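Local structure of glycoside hydrolase family 43 (Halothermothrix orenii, 4QQS) at residues N64-E69 against K114-D119; M85-R90 against F110-A115; I200-K205 against L292-G297; A225-E228 against P233-K236. The protein is a thermostable five-bladed beta-propeller glycosidase with alpha-L-arabinofuranosidase activity, probably acting in the breakdown of plant polysaccharides such as xylan. One frame throughout, in Å; residues are numbered along the deposited sequence.

Contact 1. Residues N64-E69 against K114-D119; sequences NGWGTE and KAPLFD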
loop_
_atom_site.group_PDB
_atom_site.type_symbol
_atom_site.label_atom_id
_atom_site.label_comp_id
_atom_site.label_asym_id
_atom_site.label_seq_id
_atom_site.Cartn_x
_atom_site.Cartn_y
_atom_site.Cartn_z
ATOM N N ASN A 64 4.686 -9.736 21.120
ATOM C CA ASN A 64 5.347 -9.644 19.820
ATOM C C ASN A 64 6.838 -9.927 19.985
ATOM O O ASN A 64 7.184 -11.017 20.412
ATOM C CB ASN A 64 5.016 -8.317 19.150
ATOM C CG ASN A 64 3.557 -8.247 18.763
ATOM O OD1 ASN A 64 2.923 -9.288 18.564
ATOM N ND2 ASN A 64 3.007 -7.048 18.685
ATOM N N GLY A 65 7.710 -8.983 19.662
ATOM C CA GLY A 65 9.142 -9.160 19.812
ATOM C C GLY A 65 9.900 -9.415 18.523
ATOM O O GLY A 65 11.119 -9.357 18.509
ATOM N N TRP A 66 9.196 -9.679 17.431
ATOM C CA TRP A 66 9.820 -9.999 16.159
ATOM C C TRP A 66 10.118 -8.740 15.355
ATOM O O TRP A 66 9.333 -7.797 15.341
ATOM C CB TRP A 66 8.911 -10.934 15.347
ATOM C CG TRP A 66 9.554 -11.351 14.076
ATOM C CD1 TRP A 66 10.457 -12.359 13.913
ATOM C CD2 TRP A 66 9.396 -10.746 12.787
ATOM N NE1 TRP A 66 10.859 -12.430 12.610
ATOM C CE2 TRP A 66 10.230 -11.446 11.897
ATOM C CE3 TRP A 66 8.626 -9.682 12.296
ATOM C CZ2 TRP A 66 10.321 -11.120 10.555
ATOM C CZ3 TRP A 66 8.717 -9.363 10.952
ATOM C CH2 TRP A 66 9.558 -10.081 10.097
ATOM N N GLY A 67 11.247 -8.750 14.662
ATOM C CA GLY A 67 11.653 -7.666 13.789
ATOM C C GLY A 67 12.611 -6.746 14.505
ATOM O O GLY A 67 12.402 -6.420 15.672
ATOM N N THR A 68 13.669 -6.328 13.818
ATOM C CA THR A 68 14.730 -5.548 14.453
ATOM C C THR A 68 14.703 -4.065 14.098
ATOM O O THR A 68 15.164 -3.238 14.886
ATOM C CB THR A 68 16.133 -6.094 14.119
ATOM O OG1 THR A 68 16.395 -5.951 12.719
ATOM C CG2 THR A 68 16.253 -7.552 14.513
ATOM N N GLU A 69 14.174 -3.748 12.925
ATOM C CA GLU A 69 14.190 -2.410 12.363
ATOM C C GLU A 69 13.456 -2.491 11.034
ATOM O O GLU A 69 13.036 -3.573 10.618
ATOM C CB GLU A 69 15.630 -1.920 12.148
ATOM C CG GLU A 69 16.429 -2.791 11.188
ATOM C CD GLU A 69 17.834 -2.282 10.917
ATOM O OE1 GLU A 69 18.111 -1.090 11.172
ATOM O OE2 GLU A 69 18.658 -3.079 10.426
ATOM N N LYS A 114 1.903 -15.198 12.719
ATOM C CA LYS A 114 2.965 -15.909 12.008
ATOM C C LYS A 114 3.972 -14.863 11.538
ATOM O O LYS A 114 3.736 -14.128 10.589
ATOM C CB LYS A 114 2.420 -16.764 10.860
ATOM C CG LYS A 114 3.404 -17.810 10.375
ATOM C CD LYS A 114 2.774 -18.795 9.422
ATOM C CE LYS A 114 3.778 -19.772 8.844
ATOM N NZ LYS A 114 3.060 -20.839 8.106
ATOM N N ALA A 115 5.089 -14.808 12.249
ATOM C CA ALA A 115 6.112 -13.804 12.028
ATOM C C ALA A 115 7.471 -14.493 12.042
ATOM O O ALA A 115 7.945 -14.868 13.101
ATOM C CB ALA A 115 6.034 -12.732 13.106
ATOM N N PRO A 116 8.096 -14.683 10.868
ATOM C CA PRO A 116 7.640 -14.274 9.534
ATOM C C PRO A 116 6.534 -15.177 8.991
ATOM O O PRO A 116 6.398 -16.352 9.380
ATOM C CB PRO A 116 8.895 -14.418 8.684
ATOM C CG PRO A 116 9.634 -15.541 9.312
ATOM C CD PRO A 116 9.381 -15.403 10.801
ATOM N N LEU A 117 5.765 -14.637 8.058
ATOM C CA LEU A 117 4.696 -15.388 7.416
ATOM C C LEU A 117 5.282 -16.458 6.486
ATOM O O LEU A 117 4.755 -17.576 6.407
ATOM C CB LEU A 117 3.805 -14.421 6.640
ATOM C CG LEU A 117 2.668 -15.047 5.840
ATOM C CD1 LEU A 117 1.699 -15.832 6.724
ATOM C CD2 LEU A 117 1.929 -13.962 5.079
ATOM N N PHE A 118 6.352 -16.104 5.782
ATOM C CA PHE A 118 7.110 -17.043 4.967
ATOM C C PHE A 118 8.549 -16.557 4.931
ATOM O O PHE A 118 8.826 -15.399 5.263
ATOM C CB PHE A 118 6.524 -17.208 3.549
ATOM C CG PHE A 118 6.556 -15.960 2.690
ATOM C CD1 PHE A 118 5.526 -15.034 2.759
ATOM C CD2 PHE A 118 7.588 -15.727 1.776
ATOM C CE1 PHE A 118 5.526 -13.896 1.949
ATOM C CE2 PHE A 118 7.585 -14.604 0.963
ATOM C CZ PHE A 118 6.553 -13.688 1.063
ATOM N N ASP A 119 9.467 -17.440 4.551
ATOM C CA ASP A 119 10.886 -17.120 4.610
ATOM C C ASP A 119 11.601 -17.909 3.534
ATOM O O ASP A 119 11.581 -19.139 3.555
ATOM C CB ASP A 119 11.423 -17.467 6.004
ATOM C CG ASP A 119 12.823 -16.955 6.256
ATOM O OD1 ASP A 119 13.475 -16.438 5.319
ATOM O OD2 ASP A 119 13.262 -17.059 7.427
#
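Trp66 and Ala115 are the nearest residues of two irregular backbone segments, their CA atoms 6.7 Å apart. No hydrogen bond joins the segments. The peptide bond between Ala115 and Pro116 is cis. The indole of Trp66 lies against this peptide unit. Its CG stands anti to the backbone N (chi1 -176°), which carries the ring across to 114-119. One face of the indole receives Ala115 and Pro116. Ala115 CB sits over the five-membered ring, 4.2 Å from its centroid and 28° off the normal, a CH-pi contact. The peptide itself comes over the same face nearer the rim, with Ala115 O 3.6 Å from Trp66 CD1. Pro116 CD then reaches Trp66 NE1 at 3.8 Å, and Pro116 CB touches the benzo part at Trp66 CZ2, 4.1 Å away. The Pro116 and Trp66 side chains cross at about a right angle. Trp66 NE1 has a weak hydrogen bond to Asp91. Trp66 also packs on Tyr87 and Ala89 of strand 82-90 and on Ala99 of strand 96-103. The arrangement is aromatic-proline surface packing between two connecting loops of the beta-propeller: one leads into strand 72-79, the other leaves strand 111-112 for strand 124-131.

Contact 2. Residues M85-R90 against F110-A115; sequences MTYSAR and FKNIKA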
loop_
_atom_site.group_PDB
_atom_site.type_symbol
_atom_site.label_atom_id
_atom_site.label_comp_id
_atom_site.label_asym_id
_atom_site.label_seq_id
_atom_site.Cartn_x
_atom_site.Cartn_y
_atom_site.Cartn_z
ATOM N N MET A 85 -3.355 -7.835 10.163
ATOM C CA MET A 85 -2.360 -6.903 9.676
ATOM C C MET A 85 -1.192 -7.660 9.064
ATOM O O MET A 85 -0.628 -8.547 9.689
ATOM C CB MET A 85 -1.822 -6.035 10.810
ATOM C CG MET A 85 -0.786 -5.005 10.347
ATOM S SD MET A 85 -0.054 -4.024 11.670
ATOM C CE MET A 85 -1.421 -2.966 12.131
ATOM N N THR A 86 -0.831 -7.298 7.843
ATOM C CA THR A 86 0.444 -7.694 7.280
ATOM C C THR A 86 1.397 -6.518 7.373
ATOM O O THR A 86 0.981 -5.358 7.375
ATOM C CB THR A 86 0.318 -8.129 5.801
ATOM O OG1 THR A 86 -0.374 -7.119 5.059
ATOM C CG2 THR A 86 -0.421 -9.448 5.672
ATOM N N TYR A 87 2.684 -6.826 7.445
ATOM C CA TYR A 87 3.721 -5.811 7.471
ATOM C C TYR A 87 5.034 -6.496 7.176
ATOM O O TYR A 87 5.102 -7.728 7.152
ATOM C CB TYR A 87 3.778 -5.098 8.825
ATOM C CG TYR A 87 4.168 -5.946 10.022
ATOM C CD1 TYR A 87 3.222 -6.680 10.729
ATOM C CD2 TYR A 87 5.480 -5.981 10.478
ATOM C CE1 TYR A 87 3.565 -7.407 11.860
ATOM C CE2 TYR A 87 5.834 -6.702 11.605
ATOM C CZ TYR A 87 4.874 -7.415 12.291
ATOM O OH TYR A 87 5.263 -8.109 13.416
ATOM N N SER A 88 6.103 -5.717 7.017
ATOM C CA SER A 88 7.426 -6.307 6.932
ATOM C C SER A 88 8.372 -5.619 7.901
ATOM O O SER A 88 8.153 -4.481 8.311
ATOM C CB SER A 88 7.969 -6.288 5.498
ATOM O OG SER A 88 8.149 -4.970 5.019
ATOM N N ALA A 89 9.416 -6.346 8.265
ATOM C CA ALA A 89 10.502 -5.818 9.077
ATOM C C ALA A 89 11.740 -6.639 8.774
ATOM O O ALA A 89 11.667 -7.713 8.172
ATOM C CB ALA A 89 10.163 -5.881 10.574
ATOM N N ARG A 90 12.892 -6.148 9.222
ATOM C CA ARG A 90 14.143 -6.868 9.045
ATOM C C ARG A 90 14.328 -7.886 10.171
ATOM O O ARG A 90 14.219 -7.556 11.348
ATOM C CB ARG A 90 15.343 -5.906 9.003
ATOM C CG ARG A 90 16.588 -6.546 8.406
ATOM C CD ARG A 90 17.702 -5.544 8.155
ATOM N NE ARG A 90 17.303 -4.453 7.272
ATOM C CZ ARG A 90 17.276 -4.504 5.944
ATOM N NH1 ARG A 90 17.605 -5.612 5.292
ATOM N NH2 ARG A 90 16.884 -3.436 5.256
ATOM N N PHE A 110 -2.279 -5.239 18.013
ATOM C CA PHE A 110 -2.115 -6.375 17.127
ATOM C C PHE A 110 -1.027 -7.295 17.676
ATOM O O PHE A 110 0.016 -6.835 18.160
ATOM C CB PHE A 110 -1.769 -5.909 15.707
ATOM C CG PHE A 110 -2.959 -5.400 14.939
ATOM C CD1 PHE A 110 -3.487 -4.142 15.181
ATOM C CD2 PHE A 110 -3.572 -6.188 13.981
ATOM C CE1 PHE A 110 -4.598 -3.691 14.482
ATOM C CE2 PHE A 110 -4.666 -5.735 13.280
ATOM C CZ PHE A 110 -5.179 -4.492 13.535
ATOM N N LYS A 111 -1.295 -8.595 17.612
ATOM C CA LYS A 111 -0.358 -9.604 18.079
ATOM C C LYS A 111 0.044 -10.505 16.924
ATOM O O LYS A 111 -0.797 -10.944 16.130
ATOM C CB LYS A 111 -0.963 -10.442 19.203
ATOM C CG LYS A 111 -2.085 -11.354 18.794
ATOM C CD LYS A 111 -2.560 -12.193 19.967
ATOM C CE LYS A 111 -3.596 -13.206 19.524
ATOM N NZ LYS A 111 -4.031 -14.082 20.639
ATOM N N ASN A 112 1.335 -10.789 16.816
ATOM C CA ASN A 112 1.817 -11.654 15.751
ATOM C C ASN A 112 1.186 -13.026 15.836
ATOM O O ASN A 112 1.087 -13.620 16.913
ATOM C CB ASN A 112 3.332 -11.798 15.831
ATOM C CG ASN A 112 4.050 -10.522 15.475
ATOM O OD1 ASN A 112 3.549 -9.713 14.691
ATOM N ND2 ASN A 112 5.237 -10.331 16.041
ATOM N N ILE A 113 0.766 -13.527 14.682
ATOM C CA ILE A 113 0.305 -14.896 14.569
ATOM C C ILE A 113 1.226 -15.769 13.712
ATOM O O ILE A 113 1.348 -16.952 13.999
ATOM C CB ILE A 113 -1.188 -15.010 14.191
ATOM C CG1 ILE A 113 -1.467 -14.448 12.805
ATOM C CG2 ILE A 113 -2.046 -14.340 15.292
ATOM C CD1 ILE A 113 -2.925 -14.568 12.387
ATOM N N LYS A 114 1.903 -15.198 12.719
ATOM C CA LYS A 114 2.965 -15.909 12.008
ATOM C C LYS A 114 3.972 -14.863 11.538
ATOM O O LYS A 114 3.736 -14.128 10.589
ATOM C CB LYS A 114 2.420 -16.764 10.860
ATOM C CG LYS A 114 3.404 -17.810 10.375
ATOM C CD LYS A 114 2.774 -18.795 9.422
ATOM C CE LYS A 114 3.778 -19.772 8.844
ATOM N NZ LYS A 114 3.060 -20.839 8.106
ATOM N N ALA A 115 5.089 -14.808 12.249
ATOM C CA ALA A 115 6.112 -13.804 12.028
ATOM C C ALA A 115 7.471 -14.493 12.042
ATOM O O ALA A 115 7.945 -14.868 13.101
ATOM C CB ALA A 115 6.034 -12.732 13.106
HETATM O O HOH W 1 6.679 -7.737 15.925
#
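Met85 lays its terminal methyl almost centrally on the ring of Phe110, in a Met-aromatic contact where the methyl is nearer than the sulfur. Met85 CE is 3.9 Å from the Phe110 ring centroid and 12° off the normal. Met85 SD is 4.9 Å from that centroid. The Met85 chain is extended as far as SD and bends at chi3 (-72°), which turns CE onto the ring. Nearer its backbone, Met85 CB touches Phe110 CD2 at 3.6 Å. The second part of the contact is polar. Tyr87 OH donates a hydrogen bond to Asn112 OD1, 2.7 Å away, with a C=O...donor angle of 116°. The acceptor lies at the edge of the phenol ring, in its plane. A water closes a small ring: it donates to Tyr87 OH at 2.9 Å and accepts from Asn112 ND2 at 3.0 Å. Both ends of the Asn112 amide are thus tied to Tyr87, one directly and one through water, which should fix the amide's orientation. Strand 96-103 lies between strands 82-90 and 111-112 in the four-stranded antiparallel sheet, so the side chains meet across it. Met85 and Phe110 also pack on Leu57 of strand 51-58 and Val76 of strand 72-79.

Contact 3. Residues I200-K205 against L292-G297; sequences IKHEGK and LYFEDG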
loop_
_atom_site.group_PDB
_atom_site.type_symbol
_atom_site.label_atom_id
_atom_site.label_comp_id
_atom_site.label_asym_id
_atom_site.label_seq_id
_atom_site.Cartn_x
_atom_site.Cartn_y
_atom_site.Cartn_z
ATOM N N ILE A 200 -8.300 -3.691 -6.636
ATOM C CA ILE A 200 -9.750 -3.500 -6.582
ATOM C C ILE A 200 -10.388 -4.236 -7.754
ATOM O O ILE A 200 -9.756 -4.516 -8.766
ATOM C CB ILE A 200 -10.153 -1.997 -6.557
ATOM C CG1 ILE A 200 -9.684 -1.271 -7.823
ATOM C CG2 ILE A 200 -9.618 -1.345 -5.289
ATOM C CD1 ILE A 200 -10.056 0.209 -7.862
ATOM N N LYS A 201 -11.666 -4.540 -7.599
ATOM C CA LYS A 201 -12.426 -5.250 -8.619
ATOM C C LYS A 201 -13.510 -4.324 -9.148
ATOM O O LYS A 201 -14.129 -3.577 -8.387
ATOM C CB LYS A 201 -13.037 -6.529 -8.027
ATOM C CG LYS A 201 -13.588 -7.510 -9.056
ATOM C CD LYS A 201 -14.103 -8.772 -8.387
ATOM C CE LYS A 201 -14.476 -9.851 -9.382
ATOM N NZ LYS A 201 -14.878 -11.102 -8.690
ATOM N N HIS A 202 -13.733 -4.358 -10.452
ATOM C CA HIS A 202 -14.735 -3.514 -11.074
ATOM C C HIS A 202 -15.249 -4.210 -12.323
ATOM O O HIS A 202 -14.470 -4.574 -13.201
ATOM C CB HIS A 202 -14.131 -2.157 -11.430
ATOM C CG HIS A 202 -15.116 -1.192 -12.010
ATOM N ND1 HIS A 202 -15.180 -0.908 -13.358
ATOM C CD2 HIS A 202 -16.086 -0.452 -11.423
ATOM C CE1 HIS A 202 -16.148 -0.035 -13.575
ATOM N NE2 HIS A 202 -16.711 0.261 -12.418
ATOM N N GLU A 203 -16.563 -4.414 -12.367
ATOM C CA GLU A 203 -17.237 -4.999 -13.526
ATOM C C GLU A 203 -16.555 -6.294 -13.975
ATOM O O GLU A 203 -16.339 -6.532 -15.164
ATOM C CB GLU A 203 -17.349 -3.974 -14.668
ATOM C CG GLU A 203 -18.268 -2.792 -14.328
ATOM C CD GLU A 203 -18.445 -1.777 -15.463
ATOM O OE1 GLU A 203 -17.935 -2.002 -16.583
ATOM O OE2 GLU A 203 -19.101 -0.735 -15.227
ATOM N N GLY A 204 -16.218 -7.126 -12.999
ATOM C CA GLY A 204 -15.699 -8.450 -13.272
ATOM C C GLY A 204 -14.209 -8.533 -13.544
ATOM O O GLY A 204 -13.683 -9.633 -13.662
ATOM N N LYS A 205 -13.528 -7.395 -13.656
ATOM C CA LYS A 205 -12.085 -7.364 -13.864
ATOM C C LYS A 205 -11.368 -6.870 -12.612
ATOM O O LYS A 205 -11.955 -6.238 -11.719
ATOM C CB LYS A 205 -11.732 -6.474 -15.056
ATOM C CG LYS A 205 -12.234 -7.011 -16.392
ATOM C CD LYS A 205 -11.882 -6.097 -17.549
ATOM C CE LYS A 205 -12.408 -6.644 -18.865
ATOM N NZ LYS A 205 -12.295 -5.669 -19.977
ATOM N N LEU A 292 -11.174 8.783 -7.143
ATOM C CA LEU A 292 -10.784 7.699 -8.033
ATOM C C LEU A 292 -12.055 7.195 -8.708
ATOM O O LEU A 292 -13.071 7.016 -8.040
ATOM C CB LEU A 292 -10.184 6.576 -7.188
ATOM C CG LEU A 292 -9.641 5.365 -7.924
ATOM C CD1 LEU A 292 -8.359 5.734 -8.651
ATOM C CD2 LEU A 292 -9.377 4.239 -6.956
ATOM N N TYR A 293 -12.022 6.971 -10.017
ATOM C CA TYR A 293 -13.227 6.551 -10.734
ATOM C C TYR A 293 -12.851 5.840 -12.023
ATOM O O TYR A 293 -11.733 5.953 -12.502
ATOM C CB TYR A 293 -14.130 7.758 -11.029
ATOM C CG TYR A 293 -13.502 8.796 -11.939
ATOM C CD1 TYR A 293 -12.590 9.717 -11.450
ATOM C CD2 TYR A 293 -13.836 8.867 -13.291
ATOM C CE1 TYR A 293 -12.016 10.675 -12.269
ATOM C CE2 TYR A 293 -13.284 9.836 -14.116
ATOM C CZ TYR A 293 -12.367 10.737 -13.604
ATOM O OH TYR A 293 -11.789 11.695 -14.414
ATOM N N PHE A 294 -13.814 5.123 -12.582
ATOM C CA PHE A 294 -13.663 4.465 -13.860
ATOM C C PHE A 294 -14.463 5.216 -14.926
ATOM O O PHE A 294 -15.595 5.653 -14.687
ATOM C CB PHE A 294 -14.169 3.029 -13.773
ATOM C CG PHE A 294 -13.346 2.136 -12.869
ATOM C CD1 PHE A 294 -13.609 2.040 -11.507
ATOM C CD2 PHE A 294 -12.321 1.369 -13.389
ATOM C CE1 PHE A 294 -12.861 1.206 -10.692
ATOM C CE2 PHE A 294 -11.581 0.527 -12.573
ATOM C CZ PHE A 294 -11.844 0.450 -11.230
ATOM N N GLU A 295 -13.883 5.323 -16.117
ATOM C CA GLU A 295 -14.560 5.924 -17.262
ATOM C C GLU A 295 -14.049 5.239 -18.517
ATOM O O GLU A 295 -12.844 5.170 -18.730
ATOM C CB GLU A 295 -14.301 7.435 -17.308
ATOM C CG GLU A 295 -14.914 8.152 -18.497
ATOM C CD GLU A 295 -14.842 9.664 -18.376
ATOM O OE1 GLU A 295 -13.766 10.174 -17.988
ATOM O OE2 GLU A 295 -15.859 10.331 -18.672
ATOM N N ASP A 296 -14.956 4.713 -19.334
ATOM C CA ASP A 296 -14.578 3.941 -20.515
ATOM C C ASP A 296 -13.602 2.798 -20.198
ATOM O O ASP A 296 -12.725 2.476 -21.004
ATOM C CB ASP A 296 -13.971 4.852 -21.592
ATOM C CG ASP A 296 -14.923 5.936 -22.047
ATOM O OD1 ASP A 296 -16.093 5.623 -22.355
ATOM O OD2 ASP A 296 -14.492 7.108 -22.092
ATOM N N GLY A 297 -13.740 2.183 -19.026
ATOM C CA GLY A 297 -12.891 1.060 -18.651
ATOM C C GLY A 297 -11.492 1.458 -18.207
ATOM O O GLY A 297 -10.615 0.613 -18.049
#
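His202 and Phe294 form the tight part of this contact, an offset stack with ring planes only 3° apart. Their centroids are 3.7 Å from each other. The two side chains slide past one another in opposite directions, so each CB ends over the other's ring. His202 CB is 3.8 Å from the Phe294 centroid, and Phe294 CB is 4.1 Å from the His202 centroid. Both are CH-pi contacts over a face. With chi1 at -177°, the imidazole of His202 is turned away from the backbone N and comes flat onto Phe294. Its opposite face carries Glu203 CG from its own segment, offset toward the rim, so the imidazole is sandwiched. The far end of the Phe294 ring, at CZ, continues into apolar packing. Ile200 CD1 meets Phe294 CZ at 3.8 Å, coming from the opposite direction. The same methyl carbon reaches Leu292 CD2 more loosely, at 4.2 Å. Tyr207 adds an edge-to-face partner for Phe294, and Val259 lies against both Ile200 and Leu292. The other side is looser. Lys201, Tyr293 and Glu295 point away from the facing segment, and the turn residues Glu203 and Gly204 are exposed. No hydrogen bond crosses. The strand axes pass 10.2 Å apart at 33°, a distance spanned by side chains alone. A type I' turn from His202 to Lys205 ends the hairpin of strands 191-202 and 205-212. The arrangement is face-to-face packing of two sheets of the beta-propeller, made near the hairpin ends.

Contact 4. Residues A225-E228 against P233-K236; sequences AVAE and PWIK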
loop_
_atom_site.group_PDB
_atom_site.type_symbol
_atom_site.label_atom_id
_atom_site.label_comp_id
_atom_site.label_asym_id
_atom_site.label_seq_id
_atom_site.Cartn_x
_atom_site.Cartn_y
_atom_site.Cartn_z
ATOM N N ALA A 225 -2.450 -2.028 -13.593
ATOM C CA ALA A 225 -2.564 -3.131 -14.521
ATOM C C ALA A 225 -3.919 -3.781 -14.336
ATOM O O ALA A 225 -4.541 -3.638 -13.284
ATOM C CB ALA A 225 -1.454 -4.150 -14.295
ATOM N N VAL A 226 -4.361 -4.501 -15.364
ATOM C CA VAL A 226 -5.669 -5.139 -15.363
ATOM C C VAL A 226 -5.520 -6.623 -15.653
ATOM O O VAL A 226 -4.686 -7.032 -16.472
ATOM C CB VAL A 226 -6.651 -4.474 -16.356
ATOM C CG1 VAL A 226 -6.212 -4.637 -17.787
ATOM C CG2 VAL A 226 -8.068 -4.999 -16.185
ATOM N N ALA A 227 -6.368 -7.419 -15.003
ATOM C CA ALA A 227 -6.402 -8.862 -15.198
ATOM C C ALA A 227 -7.819 -9.374 -15.194
ATOM O O ALA A 227 -8.709 -8.779 -14.597
ATOM C CB ALA A 227 -5.611 -9.568 -14.108
ATOM N N GLU A 228 -8.009 -10.514 -15.847
ATOM C CA GLU A 228 -9.288 -11.202 -15.839
ATOM C C GLU A 228 -9.466 -12.136 -14.654
ATOM O O GLU A 228 -10.577 -12.578 -14.387
ATOM C CB GLU A 228 -9.473 -11.990 -17.133
ATOM C CG GLU A 228 -9.428 -11.132 -18.377
ATOM C CD GLU A 228 -9.782 -11.897 -19.631
ATOM O OE1 GLU A 228 -9.389 -13.080 -19.741
ATOM O OE2 GLU A 228 -10.447 -11.311 -20.512
ATOM N N PRO A 233 -2.984 -13.294 -16.368
ATOM C CA PRO A 233 -1.946 -12.281 -16.608
ATOM C C PRO A 233 -2.396 -10.849 -16.326
ATOM O O PRO A 233 -3.560 -10.491 -16.482
ATOM C CB PRO A 233 -1.617 -12.451 -18.099
ATOM C CG PRO A 233 -2.740 -13.175 -18.681
ATOM C CD PRO A 233 -3.352 -14.012 -17.602
ATOM N N TRP A 234 -1.432 -10.042 -15.901
ATOM C CA TRP A 234 -1.626 -8.646 -15.575
ATOM C C TRP A 234 -1.049 -7.772 -16.673
ATOM O O TRP A 234 0.147 -7.845 -16.948
ATOM C CB TRP A 234 -0.934 -8.344 -14.243
ATOM C CG TRP A 234 -1.685 -8.898 -13.061
ATOM C CD1 TRP A 234 -1.484 -10.083 -12.397
ATOM C CD2 TRP A 234 -2.794 -8.268 -12.424
ATOM N NE1 TRP A 234 -2.411 -10.212 -11.386
ATOM C CE2 TRP A 234 -3.230 -9.111 -11.386
ATOM C CE3 TRP A 234 -3.486 -7.083 -12.662
ATOM C CZ2 TRP A 234 -4.305 -8.772 -10.564
ATOM C CZ3 TRP A 234 -4.562 -6.756 -11.857
ATOM C CH2 TRP A 234 -4.949 -7.585 -10.817
ATOM N N ILE A 235 -1.907 -6.960 -17.300
ATOM C CA ILE A 235 -1.536 -6.142 -18.452
ATOM C C ILE A 235 -1.615 -4.673 -18.048
ATOM O O ILE A 235 -2.671 -4.177 -17.644
ATOM C CB ILE A 235 -2.448 -6.408 -19.660
ATOM C CG1 ILE A 235 -2.449 -7.904 -20.049
ATOM C CG2 ILE A 235 -2.027 -5.529 -20.824
ATOM C CD1 ILE A 235 -1.090 -8.486 -20.412
ATOM N N LYS A 236 -0.491 -3.976 -18.137
ATOM C CA LYS A 236 -0.429 -2.590 -17.691
ATOM C C LYS A 236 -1.227 -1.664 -18.599
ATOM O O LYS A 236 -1.294 -1.834 -19.813
ATOM C CB LYS A 236 1.019 -2.121 -17.596
ATOM C CG LYS A 236 1.708 -2.700 -16.396
ATOM C CD LYS A 236 3.202 -2.461 -16.363
ATOM C CE LYS A 236 3.798 -3.040 -15.091
ATOM N NZ LYS A 236 5.247 -2.879 -15.024
HETATM O O HOH W 2 -5.884 -11.618 -17.282
#
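Val226 and Ile235 make the backbone hydrogen bonds of this contact, as an antiparallel hydrogen-bonded pair. Val226 N donates to Ile235 O and Ile235 N to Val226 O, both at 2.9 Å. The second bond is the straighter, with an angle of 172° at the hydrogen. Next to them, Ala225 and Lys236 form a non-hydrogen-bonded pair, their CA atoms 3.9 Å apart. Weaker CA-H...O contacts add to the pairing. Ala225 CA approaches Ile235 O at 3.3 Å, and Trp234 CA approaches Val226 O.

A water continues the ladder where the strands part. It accepts from Glu228 N at 2.8 Å and donates to Pro233 O at 2.7 Å.

The apolar contact centres on Trp234. Ala227 CB stands over its six-membered ring, 3.4 Å from the centroid and 9° off the normal, a CH-pi contact. Ala225 O comes instead to the edge of the indole, near its plane. Trp234 CG lies anti to the carbonyl carbon (chi1 -74°), which turns the indole crosswise to strand 221-227 with its face beneath Ala227 CB. Its NE1 bonds to Pro230 O within the hairpin loop. Trp234 also packs on Tyr206 and Met208 of the adjoining strand 205-212.

Among the charged groups, Lys236 NZ forms a salt bridge with Glu185 and hydrogen bonds with Gln179, Ser181 and Asn194.

The chemistry implies a hairpin end held by few main-chain bonds, with a water bridge and a buried indole face completing the closure.

Overall arrangement
Contacts 1 and 2 lie side by side, their centres 6 Å apart, and share Lys114 and Ala115. Asn64 OD1 meets Asn112 N between them, a probable hydrogen bond. Both belong to the sheet of strands 72-79 to 111-112 and its loops. Contacts 3 and 4 form a second pair, with centres 12 Å apart. Both reach the sheet that holds strands 191-202, 205-212 and 221-227, and contact 4 is nested in the loop closed by contact 3. The pairs follow one another along the chain, with centres about 29 to 35 Å apart. Contact 3 lies across the chain's centre from contacts 1 and 2. Each pair thus occupies one propeller region; contact 3 joins two sheets.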